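Long-range contacts in 6-pyruvoyl tetrahydrobiopterin synthase (Plasmodium vivax, PDB 3LX3), which belongs to the 6-pyruvoyl tetrahydropterin synthase family and binds a zinc ion and 2-amino-1,5-dihydropteridine-4,6-dione in an assembly of six chains: residues A[52-57]-A[164-169]; A[28-33]-A[77-82]; A[39-44]-A[94-99]; A[88-93]-A[123-128]. All coordinates share one frame; numbering follows the deposited sequence. Where two conformers were deposited one is given.

Contact 1 of 4, residues A[52-57]-A[164-169]; sequences YNVSLR and VTVSES. With XTN (2-amino-1,5-dihydropteridine-4,6-dione), chain C.
Val54 and Val166 face each other across two antiparallel strands, 52-57 and 164-167. These are neighbours in the large antiparallel sheet of the tunnelling fold (T-fold) of this family. Asn53 and Ser167 exchange two backbone hydrogen bonds, and so do Ser55 and Thr165. The bond from Ser167 N to Asn53 O is 2.9 Å long, and that from Thr165 N to Ser55 O is 3.0 Å.

The tightly packed side carries Val54, Leu56, Val164 and Val166. Val54 CG2 meets Val166 CG2 at 4.2 Å, the two side chains crossing at a slant. Helices 71-85 and 134-149 cover this face. The other face is polar, and Asn53 and Thr165 are partly exposed there. Ser55 OG leans on Thr165 CB at 3.4 Å. Thr165 OG1 bonds instead to Thr175 OG1, and Asn53 ND2 to Ser27 O.

At the end of the pair Tyr52 and Glu168 run side by side and point the same way. Tyr52 CE1 lies 3.6 Å from Glu168 CG, with ring and carboxylate planes 70° apart. The Glu168 chain is extended beyond CG (chi2 -178°). This carries the carboxylate to the zinc site it shares with His36, His48 and His50. Its OE2 also accepts a weak 3.4 Å bond from N5 of 2-amino-1,5-dihydropteridine-4,6-dione. One water accepts from Tyr52 OH at 2.7 Å and donates to Glu168 OE2 at 3.0 Å.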
# COMPACT_ATOMS: atom_id res chain seq x y z
N TYR A 52 -1.83 -3.11 -16.18
CA TYR A 52 -0.68 -3.97 -15.97
C TYR A 52 0.44 -3.20 -15.31
O TYR A 52 0.65 -2.02 -15.60
CB TYR A 52 -0.17 -4.52 -17.28
CG TYR A 52 -1.01 -5.58 -17.98
CD1 TYR A 52 -0.83 -6.92 -17.71
CD2 TYR A 52 -2.00 -5.25 -18.89
CE1 TYR A 52 -1.55 -7.93 -18.38
CE2 TYR A 52 -2.75 -6.23 -19.52
CZ TYR A 52 -2.54 -7.56 -19.26
OH TYR A 52 -3.32 -8.48 -19.93
N ASN A 53 1.20 -3.86 -14.45
CA ASN A 53 2.34 -3.24 -13.80
C ASN A 53 3.59 -4.12 -13.95
O ASN A 53 3.49 -5.34 -13.94
CB ASN A 53 2.04 -3.09 -12.33
CG ASN A 53 3.07 -2.30 -11.63
OD1 ASN A 53 3.94 -2.87 -10.96
ND2 ASN A 53 3.06 -1.01 -11.86
N VAL A 54 4.76 -3.49 -14.11
CA VAL A 54 6.03 -4.17 -14.35
C VAL A 54 7.00 -3.72 -13.30
O VAL A 54 7.17 -2.52 -13.08
CB VAL A 54 6.66 -3.73 -15.72
CG1 VAL A 54 8.09 -4.28 -15.87
CG2 VAL A 54 5.81 -4.16 -16.83
N SER A 55 7.70 -4.69 -12.71
CA SER A 55 8.89 -4.38 -11.94
C SER A 55 10.10 -5.08 -12.51
O SER A 55 9.99 -6.13 -13.12
CB SER A 55 8.73 -4.70 -10.48
OG SER A 55 8.61 -6.07 -10.29
N LEU A 56 11.28 -4.51 -12.28
CA LEU A 56 12.54 -5.08 -12.74
C LEU A 56 13.48 -5.25 -11.56
O LEU A 56 13.66 -4.32 -10.77
CB LEU A 56 13.19 -4.15 -13.78
CG LEU A 56 14.63 -4.45 -14.20
CD1 LEU A 56 14.70 -5.75 -15.01
CD2 LEU A 56 15.16 -3.26 -15.02
N ARG A 57 14.06 -6.46 -11.49
CA ARG A 57 15.08 -6.80 -10.52
C ARG A 57 16.32 -7.26 -11.28
O ARG A 57 16.22 -7.95 -12.30
CB ARG A 57 14.57 -7.91 -9.62
CG ARG A 57 15.49 -8.43 -8.53
CD ARG A 57 14.67 -9.40 -7.62
NE ARG A 57 13.26 -8.97 -7.46
CZ ARG A 57 12.61 -8.73 -6.32
NH1 ARG A 57 13.18 -8.89 -5.14
NH2 ARG A 57 11.34 -8.35 -6.37
N VAL A 164 11.94 -9.82 -14.56
CA VAL A 164 10.75 -9.02 -14.67
C VAL A 164 9.56 -9.69 -14.00
O VAL A 164 9.36 -10.91 -14.13
CB VAL A 164 10.41 -8.78 -16.19
CG1 VAL A 164 8.99 -8.43 -16.45
CG2 VAL A 164 11.40 -7.73 -16.77
N THR A 165 8.79 -8.88 -13.27
CA THR A 165 7.50 -9.27 -12.71
C THR A 165 6.45 -8.43 -13.40
O THR A 165 6.54 -7.22 -13.44
CB THR A 165 7.45 -9.09 -11.19
OG1 THR A 165 8.49 -9.91 -10.60
CG2 THR A 165 6.09 -9.50 -10.66
N VAL A 166 5.44 -9.10 -13.97
CA VAL A 166 4.26 -8.43 -14.55
C VAL A 166 3.05 -8.87 -13.76
O VAL A 166 2.85 -10.05 -13.42
CB VAL A 166 4.09 -8.80 -16.03
CG1 VAL A 166 2.74 -8.21 -16.56
CG2 VAL A 166 5.27 -8.32 -16.86
N SER A 167 2.19 -7.90 -13.44
CA SER A 167 0.88 -8.23 -12.87
C SER A 167 -0.25 -7.73 -13.73
O SER A 167 -0.17 -6.61 -14.24
CB SER A 167 0.80 -7.66 -11.48
OG SER A 167 0.83 -6.27 -11.43
N GLU A 168 -1.30 -8.54 -13.95
CA GLU A 168 -2.54 -8.09 -14.53
C GLU A 168 -3.25 -7.24 -13.49
O GLU A 168 -3.86 -6.27 -13.84
CB GLU A 168 -3.54 -9.24 -14.82
CG GLU A 168 -3.53 -9.94 -16.15
CD GLU A 168 -4.65 -11.01 -16.19
OE1 GLU A 168 -5.25 -11.27 -15.12
OE2 GLU A 168 -4.97 -11.55 -17.28
N SER A 169 -3.20 -7.67 -12.25
CA SER A 169 -3.81 -6.96 -11.12
C SER A 169 -2.86 -7.26 -9.97
O SER A 169 -2.10 -8.25 -10.05
CB SER A 169 -5.23 -7.47 -10.90
OG SER A 169 -5.21 -8.75 -10.33
N1 XTN C . -3.62 -17.70 -14.96
C2 XTN C . -2.32 -17.51 -15.27
N2 XTN C . -1.38 -18.37 -14.86
N3 XTN C . -1.93 -16.41 -16.08
C4 XTN C . -2.82 -15.49 -16.50
O4 XTN C . -2.41 -14.52 -17.18
N5 XTN C . -5.13 -14.83 -16.52
C6 XTN C . -6.43 -15.06 -16.19
O6 XTN C . -7.30 -14.27 -16.55
C7 XTN C . -6.77 -16.23 -15.43
N8 XTN C . -5.80 -17.06 -15.06
C4A XTN C . -4.15 -15.70 -16.13
C8A XTN C . -4.52 -16.81 -15.37
O HOH W 1 -2.70 -10.98 -19.09

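Contact 2 of 4, residues A[28-33]-A[77-82]; sequences PLFSFN and KVRKVC
Phe30 and Val78 make the closest apolar contact between segment 28-33 and helix segment 77-82. Val78 CG1 sits over one face of the Phe30 ring, 3.5 Å from Phe30 CG. The two side chains cross at about a right angle. CG1 is anti to the backbone N of Val78 (chi1 174°), which turns this methyl to the ring. The aliphatic part of Arg79 comes in obliquely, its CG 3.9 Å from Phe30 CE1 in the conformer described.

Sulfur contacts centre on Cys82. Its SG is 4.0 Å from Phe30 CB and also lies against the Phe30 carbonyl carbon. On the Phe32 side it approaches the edge of the ring. Cys82 SG is 5.4 Å from the Phe32 ring centroid, 79° off the ring normal. This is a sulfur-aromatic contact made edge-on.

Backbone oxygens touch carbons in both directions. Ser31 O lies 3.5 Å from Cys82 CB, and Cys82 O lies 3.6 Å from Phe32 CB. The strand backbone thus comes close to the helix at Cys82. Just before this, the chain bends in an inverse gamma turn centred on Phe30.

Phe32 also meets the Tyr52 ring nearly parallel, and Ile137 and Ile141 of helix 134-149 touch it. Helix 71-85 laid on one face of the antiparallel sheet is the arrangement expected of the T-fold; here Phe30, Phe32, Val78 and Cys82 pack between them.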
# COMPACT_ATOMS: atom_id res chain seq x y z
N PRO A 28 3.93 2.37 -9.50
CA PRO A 28 2.67 2.42 -10.26
C PRO A 28 2.81 3.11 -11.64
O PRO A 28 1.94 2.94 -12.52
CB PRO A 28 1.71 3.19 -9.32
CG PRO A 28 2.56 3.84 -8.32
CD PRO A 28 3.81 3.02 -8.18
N LEU A 29 3.89 3.86 -11.84
CA LEU A 29 4.24 4.44 -13.16
C LEU A 29 4.62 3.48 -14.27
O LEU A 29 4.54 3.84 -15.43
CB LEU A 29 5.46 5.33 -13.02
CG LEU A 29 5.36 6.83 -13.09
CD1 LEU A 29 6.73 7.39 -12.66
CD2 LEU A 29 5.00 7.30 -14.51
N PHE A 30 5.16 2.31 -13.91
CA PHE A 30 5.66 1.31 -14.86
C PHE A 30 4.43 0.47 -15.17
O PHE A 30 4.31 -0.74 -14.82
CB PHE A 30 6.73 0.40 -14.26
CG PHE A 30 7.90 1.12 -13.69
CD1 PHE A 30 8.11 2.47 -13.96
CD2 PHE A 30 8.79 0.43 -12.88
CE1 PHE A 30 9.19 3.12 -13.42
CE2 PHE A 30 9.87 1.09 -12.33
CZ PHE A 30 10.06 2.43 -12.61
N SER A 31 3.50 1.14 -15.83
CA SER A 31 2.17 0.59 -16.09
C SER A 31 1.84 0.64 -17.57
O SER A 31 2.29 1.54 -18.30
CB SER A 31 1.10 1.38 -15.33
OG SER A 31 1.11 2.75 -15.69
N PHE A 32 1.03 -0.31 -18.00
CA PHE A 32 0.43 -0.27 -19.33
C PHE A 32 -1.02 -0.68 -19.18
O PHE A 32 -1.32 -1.78 -18.73
CB PHE A 32 1.17 -1.08 -20.42
CG PHE A 32 1.60 -2.48 -20.05
CD1 PHE A 32 0.92 -3.59 -20.55
CD2 PHE A 32 2.75 -2.71 -19.27
CE1 PHE A 32 1.39 -4.88 -20.28
CE2 PHE A 32 3.13 -3.98 -18.97
CZ PHE A 32 2.46 -5.06 -19.47
N ASN A 33 -1.91 0.26 -19.50
CA ASN A 33 -3.31 0.05 -19.34
C ASN A 33 -3.89 -0.39 -20.66
O ASN A 33 -3.92 0.37 -21.63
CB ASN A 33 -3.92 1.37 -18.88
CG ASN A 33 -3.34 1.86 -17.53
OD1 ASN A 33 -2.60 1.16 -16.83
ND2 ASN A 33 -3.61 3.12 -17.23
N LYS A 77 14.24 3.12 -19.12
CA LYS A 77 14.02 2.02 -20.07
C LYS A 77 12.75 1.23 -19.75
O LYS A 77 12.02 0.87 -20.69
CB LYS A 77 15.22 1.11 -20.17
CG LYS A 77 16.48 1.83 -20.64
CD LYS A 77 16.30 2.59 -21.95
CE LYS A 77 17.60 3.28 -22.35
NZ LYS A 77 17.32 4.16 -23.51
N VAL A 78 12.44 0.98 -18.47
CA VAL A 78 11.15 0.34 -18.12
C VAL A 78 9.97 1.22 -18.58
O VAL A 78 9.01 0.73 -19.17
CB VAL A 78 11.02 -0.00 -16.62
CG1 VAL A 78 9.60 -0.52 -16.28
CG2 VAL A 78 12.13 -1.02 -16.19
N ARG A 79 10.04 2.53 -18.33
CA ARG A 79 8.96 3.42 -18.76
C ARG A 79 8.80 3.37 -20.28
O ARG A 79 7.69 3.35 -20.78
CB ARG A 79 9.19 4.87 -18.32
CG ARG A 79 9.10 5.11 -16.81
CD ARG A 79 9.31 6.60 -16.43
NE ARG A 79 10.06 7.38 -17.43
CZ ARG A 79 11.29 7.90 -17.30
NH1 ARG A 79 12.04 7.76 -16.19
NH2 ARG A 79 11.79 8.59 -18.33
N LYS A 80 9.91 3.37 -21.01
CA LYS A 80 9.87 3.32 -22.48
C LYS A 80 9.12 2.07 -22.99
O LYS A 80 8.24 2.16 -23.86
CB LYS A 80 11.29 3.36 -23.05
CG LYS A 80 11.32 3.35 -24.56
CD LYS A 80 12.74 3.49 -25.11
CE LYS A 80 12.69 3.67 -26.62
NZ LYS A 80 14.00 3.44 -27.27
N VAL A 81 9.48 0.91 -22.45
CA VAL A 81 8.84 -0.37 -22.86
C VAL A 81 7.38 -0.34 -22.49
O VAL A 81 6.52 -0.65 -23.32
CB VAL A 81 9.54 -1.58 -22.25
CG1 VAL A 81 8.79 -2.89 -22.53
CG2 VAL A 81 10.94 -1.67 -22.80
N CYS A 82 7.07 0.07 -21.28
CA CYS A 82 5.65 0.20 -20.87
C CYS A 82 4.85 1.11 -21.77
O CYS A 82 3.71 0.80 -22.14
CB CYS A 82 5.52 0.71 -19.42
SG CYS A 82 5.97 -0.43 -18.14

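Contact 3 of 4, residues A[39-44]-A[94-99]; sequences AFKGFR and YSDVLN
Val97 lies against Ala39 and Lys41, and these three residues have the most surface buried by the contact. The two branches of Val97 divide the work. CG2 stands between the backbone N and the carbonyl carbon of Val97 and meets Ala39, 3.5 Å from Ala39 O and 3.7 Å from Ala39 CB. CG1 is anti to the carbonyl carbon (chi1 -63°) and reaches the lysine chain, 3.6 Å from Lys41 CD.

Ala39 has a second apolar neighbour, with its CB 3.9 Å from Leu98 CD2. Ala39 O accepts a hydrogen bond from a water at 2.8 Å. The same water accepts from Ser95 OG, also at 2.8 Å. Ser95 OG in turn accepts from Val97 N, an ST turn, which ties Ser95 to Val97.

Lys41 bends at chi2 (-70°) and lays its methylenes across Val97 CG1. Its NZ stays 5.2 Å from Asp96 OD2, too far for a salt bridge. A long, weak ion pair links NZ to Glu112.

Residues 39-44 form a tight hairpin. A type II turn from Phe40 to Phe43 joins strand 20-40 to strand 43-44, with backbone bonds both ways between the two phenylalanines. Residues 94-99 lead from strand 89-92 into strand 98-103. The contact thus sets the end of strand 20-40 and the first residue after it against the start of the three-stranded sheet, where Leu98 also packs on Ile109 and Cys111 of strand 106-111.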
# COMPACT_ATOMS: atom_id res chain seq x y z
N ALA A 39 -7.20 -16.63 -24.97
CA ALA A 39 -7.78 -17.71 -25.74
C ALA A 39 -6.76 -18.81 -25.87
O ALA A 39 -5.61 -18.57 -26.20
CB ALA A 39 -8.19 -17.23 -27.17
N PHE A 40 -7.19 -20.04 -25.61
CA PHE A 40 -6.38 -21.24 -25.86
C PHE A 40 -7.32 -22.38 -26.26
O PHE A 40 -8.50 -22.16 -26.39
CB PHE A 40 -5.45 -21.61 -24.66
CG PHE A 40 -6.11 -21.76 -23.33
CD1 PHE A 40 -6.73 -22.96 -22.95
CD2 PHE A 40 -6.00 -20.75 -22.38
CE1 PHE A 40 -7.28 -23.12 -21.67
CE2 PHE A 40 -6.55 -20.91 -21.11
CZ PHE A 40 -7.20 -22.11 -20.77
N LYS A 41 -6.82 -23.58 -26.49
CA LYS A 41 -7.68 -24.66 -27.01
C LYS A 41 -8.77 -24.97 -26.01
O LYS A 41 -8.50 -25.28 -24.86
CB LYS A 41 -6.84 -25.92 -27.29
CG LYS A 41 -5.96 -25.82 -28.51
CD LYS A 41 -6.80 -25.83 -29.79
CE LYS A 41 -5.96 -25.76 -31.06
NZ LYS A 41 -6.89 -25.56 -32.23
N GLY A 42 -10.00 -24.82 -26.46
CA GLY A 42 -11.17 -25.03 -25.63
C GLY A 42 -11.63 -23.91 -24.71
O GLY A 42 -12.56 -24.09 -23.93
N PHE A 43 -10.98 -22.74 -24.77
CA PHE A 43 -11.29 -21.64 -23.87
C PHE A 43 -11.11 -20.29 -24.55
O PHE A 43 -10.08 -20.04 -25.17
CB PHE A 43 -10.39 -21.70 -22.64
CG PHE A 43 -10.63 -20.58 -21.66
CD1 PHE A 43 -11.74 -20.60 -20.82
CD2 PHE A 43 -9.76 -19.50 -21.57
CE1 PHE A 43 -11.96 -19.55 -19.92
CE2 PHE A 43 -9.98 -18.47 -20.68
CZ PHE A 43 -11.08 -18.49 -19.85
N ARG A 44 -12.10 -19.41 -24.38
CA ARG A 44 -12.06 -18.04 -24.88
C ARG A 44 -12.70 -17.29 -23.69
O ARG A 44 -13.63 -17.79 -23.05
CB ARG A 44 -12.92 -17.91 -26.15
CG ARG A 44 -12.68 -16.70 -27.14
CD ARG A 44 -13.67 -15.51 -26.98
NE ARG A 44 -15.10 -15.85 -27.06
CZ ARG A 44 -16.07 -15.02 -26.70
NH1 ARG A 44 -15.79 -13.81 -26.23
NH2 ARG A 44 -17.34 -15.40 -26.79
N TYR A 94 0.93 -14.81 -32.55
CA TYR A 94 1.20 -16.21 -32.78
C TYR A 94 0.17 -17.21 -32.20
O TYR A 94 0.44 -18.38 -32.07
CB TYR A 94 2.57 -16.53 -32.28
CG TYR A 94 3.70 -15.80 -32.93
CD1 TYR A 94 3.65 -15.39 -34.25
CD2 TYR A 94 4.86 -15.52 -32.24
CE1 TYR A 94 4.76 -14.80 -34.86
CE2 TYR A 94 5.93 -14.92 -32.85
CZ TYR A 94 5.89 -14.54 -34.14
OH TYR A 94 6.94 -13.95 -34.80
N SER A 95 -1.03 -16.74 -31.91
CA SER A 95 -2.05 -17.61 -31.35
C SER A 95 -2.48 -18.66 -32.33
O SER A 95 -2.79 -18.34 -33.50
CB SER A 95 -3.29 -16.79 -30.99
OG SER A 95 -4.30 -17.65 -30.46
N ASP A 96 -2.61 -19.89 -31.84
CA ASP A 96 -3.04 -20.99 -32.67
C ASP A 96 -4.55 -21.17 -32.63
O ASP A 96 -5.07 -22.07 -33.31
CB ASP A 96 -2.33 -22.28 -32.24
CG ASP A 96 -2.57 -22.68 -30.79
OD1 ASP A 96 -2.95 -21.85 -29.93
OD2 ASP A 96 -2.33 -23.87 -30.48
N VAL A 97 -5.26 -20.33 -31.89
CA VAL A 97 -6.72 -20.43 -31.79
C VAL A 97 -7.45 -19.18 -32.23
O VAL A 97 -8.66 -19.06 -32.05
CB VAL A 97 -7.17 -20.82 -30.37
CG1 VAL A 97 -6.66 -22.19 -29.98
CG2 VAL A 97 -6.73 -19.79 -29.34
N LEU A 98 -6.72 -18.19 -32.75
CA LEU A 98 -7.32 -16.98 -33.27
C LEU A 98 -6.97 -16.85 -34.73
O LEU A 98 -5.83 -17.15 -35.12
CB LEU A 98 -6.82 -15.71 -32.56
CG LEU A 98 -7.02 -15.68 -31.06
CD1 LEU A 98 -6.33 -14.43 -30.48
CD2 LEU A 98 -8.48 -15.73 -30.71
N ASN A 99 -7.95 -16.45 -35.54
CA ASN A 99 -7.77 -16.10 -36.95
C ASN A 99 -7.70 -14.61 -37.06
O ASN A 99 -8.66 -13.92 -36.76
CB ASN A 99 -8.93 -16.67 -37.76
CG ASN A 99 -8.82 -16.44 -39.23
OD1 ASN A 99 -8.52 -15.35 -39.67
ND2 ASN A 99 -9.15 -17.47 -40.01
O HOH W 2 -4.29 -16.77 -27.84

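Contact 4 of 4, residues A[88-93]-A[123-128]; sequences HFILPM and DCVQIP
A short two-stranded parallel sheet joins Phe89-Pro92 to Cys124-Ile127. Its backbone bonds pass from strand to strand in turn. They run from Phe89 N to Asp123 O at 2.8 Å, then Val125 N to Phe89 O, Leu91 N to Val125 O and Ile127 N to Leu91 O. Met93 N to Ile127 O, at 3.1 Å, adds one bond just past the end of strand 89-92.

At the start of the sheet Val125 CG1 sits over the face of the His88 ring, 3.4 Å from its centroid and 16° off the normal. This CH-pi contact is made by one of two Val125 conformers and may not hold for the other. His88 ND1 bonds to Leu85 O, which helps hold the ring. On the face of Ile90 and Ile127, Ile90 CG2 meets Ile127 CG1 at 4.0 Å. On the other face Leu91 CD2 lies 3.8 Å from Gln126 CG, the two side chains side by side. There too Cys124 SG approaches the Phe89 ring obliquely, 5.2 Å from the centroid. At the far end Met93 CG stands between the backbone N and the carbonyl carbon (chi1 73°), and SD rests 3.5 Å from Pro128 N.

The Asp123 carboxylate makes a salt bridge to Arg44 and hydrogen bonds to Tyr117 OH and Leu47 N, all of a neighbouring subunit. Ile90 and Ile127 pack toward helix 134-149, through Ile137 and Tyr140. Phe89 and Leu91 pack on Ile109 of strand 106-111, so the pair lies between that helix and the three-stranded sheet.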
# COMPACT_ATOMS: atom_id res chain seq x y z
N HIS A 88 -3.53 0.32 -25.52
CA HIS A 88 -3.87 -0.49 -26.69
C HIS A 88 -4.50 -1.80 -26.29
O HIS A 88 -4.45 -2.24 -25.13
CB HIS A 88 -2.60 -0.89 -27.46
CG HIS A 88 -1.87 0.24 -28.06
ND1 HIS A 88 -0.82 0.85 -27.40
CD2 HIS A 88 -2.01 0.88 -29.23
CE1 HIS A 88 -0.34 1.81 -28.16
NE2 HIS A 88 -1.03 1.86 -29.28
N PHE A 89 -5.06 -2.47 -27.29
CA PHE A 89 -5.39 -3.87 -27.23
C PHE A 89 -4.14 -4.71 -27.51
O PHE A 89 -3.49 -4.49 -28.55
CB PHE A 89 -6.52 -4.24 -28.21
CG PHE A 89 -6.82 -5.71 -28.27
CD1 PHE A 89 -7.65 -6.30 -27.36
CD2 PHE A 89 -6.30 -6.52 -29.29
CE1 PHE A 89 -7.93 -7.61 -27.42
CE2 PHE A 89 -6.58 -7.84 -29.36
CZ PHE A 89 -7.38 -8.42 -28.43
N ILE A 90 -3.83 -5.67 -26.64
CA ILE A 90 -2.69 -6.55 -26.84
C ILE A 90 -3.07 -7.70 -27.74
O ILE A 90 -3.91 -8.54 -27.38
CB ILE A 90 -2.16 -7.08 -25.50
CG1 ILE A 90 -1.64 -5.90 -24.66
CG2 ILE A 90 -1.07 -8.11 -25.74
CD1 ILE A 90 -1.35 -6.31 -23.21
N LEU A 91 -2.47 -7.75 -28.93
CA LEU A 91 -2.83 -8.73 -29.96
C LEU A 91 -1.73 -9.78 -30.04
O LEU A 91 -0.63 -9.48 -30.49
CB LEU A 91 -3.04 -8.04 -31.31
CG LEU A 91 -3.53 -8.88 -32.47
CD1 LEU A 91 -4.78 -9.58 -32.17
CD2 LEU A 91 -3.69 -7.94 -33.71
N PRO A 92 -2.04 -11.01 -29.59
CA PRO A 92 -1.03 -12.07 -29.66
C PRO A 92 -0.95 -12.65 -31.02
O PRO A 92 -1.77 -13.52 -31.36
CB PRO A 92 -1.56 -13.09 -28.62
CG PRO A 92 -2.96 -12.91 -28.58
CD PRO A 92 -3.27 -11.48 -28.94
N MET A 93 0.08 -12.26 -31.74
CA MET A 93 0.18 -12.51 -33.17
C MET A 93 0.50 -14.00 -33.52
O MET A 93 0.26 -14.43 -34.67
CB MET A 93 1.10 -11.45 -33.80
CG MET A 93 2.54 -11.65 -33.48
SD MET A 93 3.77 -10.26 -33.61
CE MET A 93 4.33 -10.50 -35.31
N ASP A 123 -5.09 0.79 -32.82
CA ASP A 123 -5.50 0.58 -31.42
C ASP A 123 -4.85 -0.67 -30.86
O ASP A 123 -4.99 -0.96 -29.67
CB ASP A 123 -7.03 0.39 -31.30
CG ASP A 123 -7.79 1.67 -31.42
OD1 ASP A 123 -7.52 2.53 -32.32
OD2 ASP A 123 -8.78 1.86 -30.64
N CYS A 124 -4.16 -1.44 -31.69
CA CYS A 124 -3.59 -2.72 -31.28
C CYS A 124 -2.06 -2.65 -31.26
O CYS A 124 -1.46 -1.92 -32.09
CB CYS A 124 -3.98 -3.82 -32.25
SG CYS A 124 -5.77 -4.07 -32.44
N VAL A 125 -1.49 -3.44 -30.35
CA VAL A 125 -0.06 -3.68 -30.37
C VAL A 125 0.12 -5.16 -30.65
O VAL A 125 -0.37 -6.01 -29.89
CB VAL A 125 0.64 -3.16 -29.11
CG1 VAL A 125 0.64 -1.62 -29.15
CG2 VAL A 125 0.01 -3.68 -27.81
N GLN A 126 0.78 -5.43 -31.78
CA GLN A 126 1.02 -6.80 -32.20
C GLN A 126 2.29 -7.28 -31.52
O GLN A 126 3.41 -6.79 -31.78
CB GLN A 126 1.18 -6.93 -33.72
CG GLN A 126 -0.12 -6.95 -34.47
CD GLN A 126 0.07 -7.53 -35.84
OE1 GLN A 126 0.76 -6.93 -36.66
NE2 GLN A 126 -0.51 -8.70 -36.08
N ILE A 127 2.12 -8.25 -30.63
CA ILE A 127 3.19 -8.77 -29.79
C ILE A 127 3.47 -10.23 -30.15
O ILE A 127 2.52 -11.00 -30.34
CB ILE A 127 2.73 -8.69 -28.27
CG1 ILE A 127 2.23 -7.28 -27.89
CG2 ILE A 127 3.85 -9.21 -27.37
CD1 ILE A 127 3.33 -6.25 -28.13
N PRO A 128 4.76 -10.63 -30.29
CA PRO A 128 5.13 -11.98 -30.74
C PRO A 128 5.00 -13.04 -29.64
O PRO A 128 5.97 -13.67 -29.19
CB PRO A 128 6.56 -11.80 -31.23
CG PRO A 128 7.09 -10.68 -30.40
CD PRO A 128 5.92 -9.73 -30.27

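How the contacts relate
Contacts 1 and 2 lie closest, with centres 9 Å apart. Both use the large antiparallel sheet, in which strands 20-40 and 48-61 are neighbours, and Val54 N probably bonds to Phe30 O. Contact 4 touches both through Ile90 CD1, which meets Tyr52 and Phe32. Contact 3 is far from contacts 1 and 2, with centres 24 and 27 Å away, but only 14 Å from contact 4. Along the chain, contact 2 closes before contact 4 opens, and both segments of contact 4 fall between those of contact 1. Strand 20-40 serves contacts 2 and 3. It thus runs from the helix-covered core to the outlying hairpin, and contact 4 bridges the two regions.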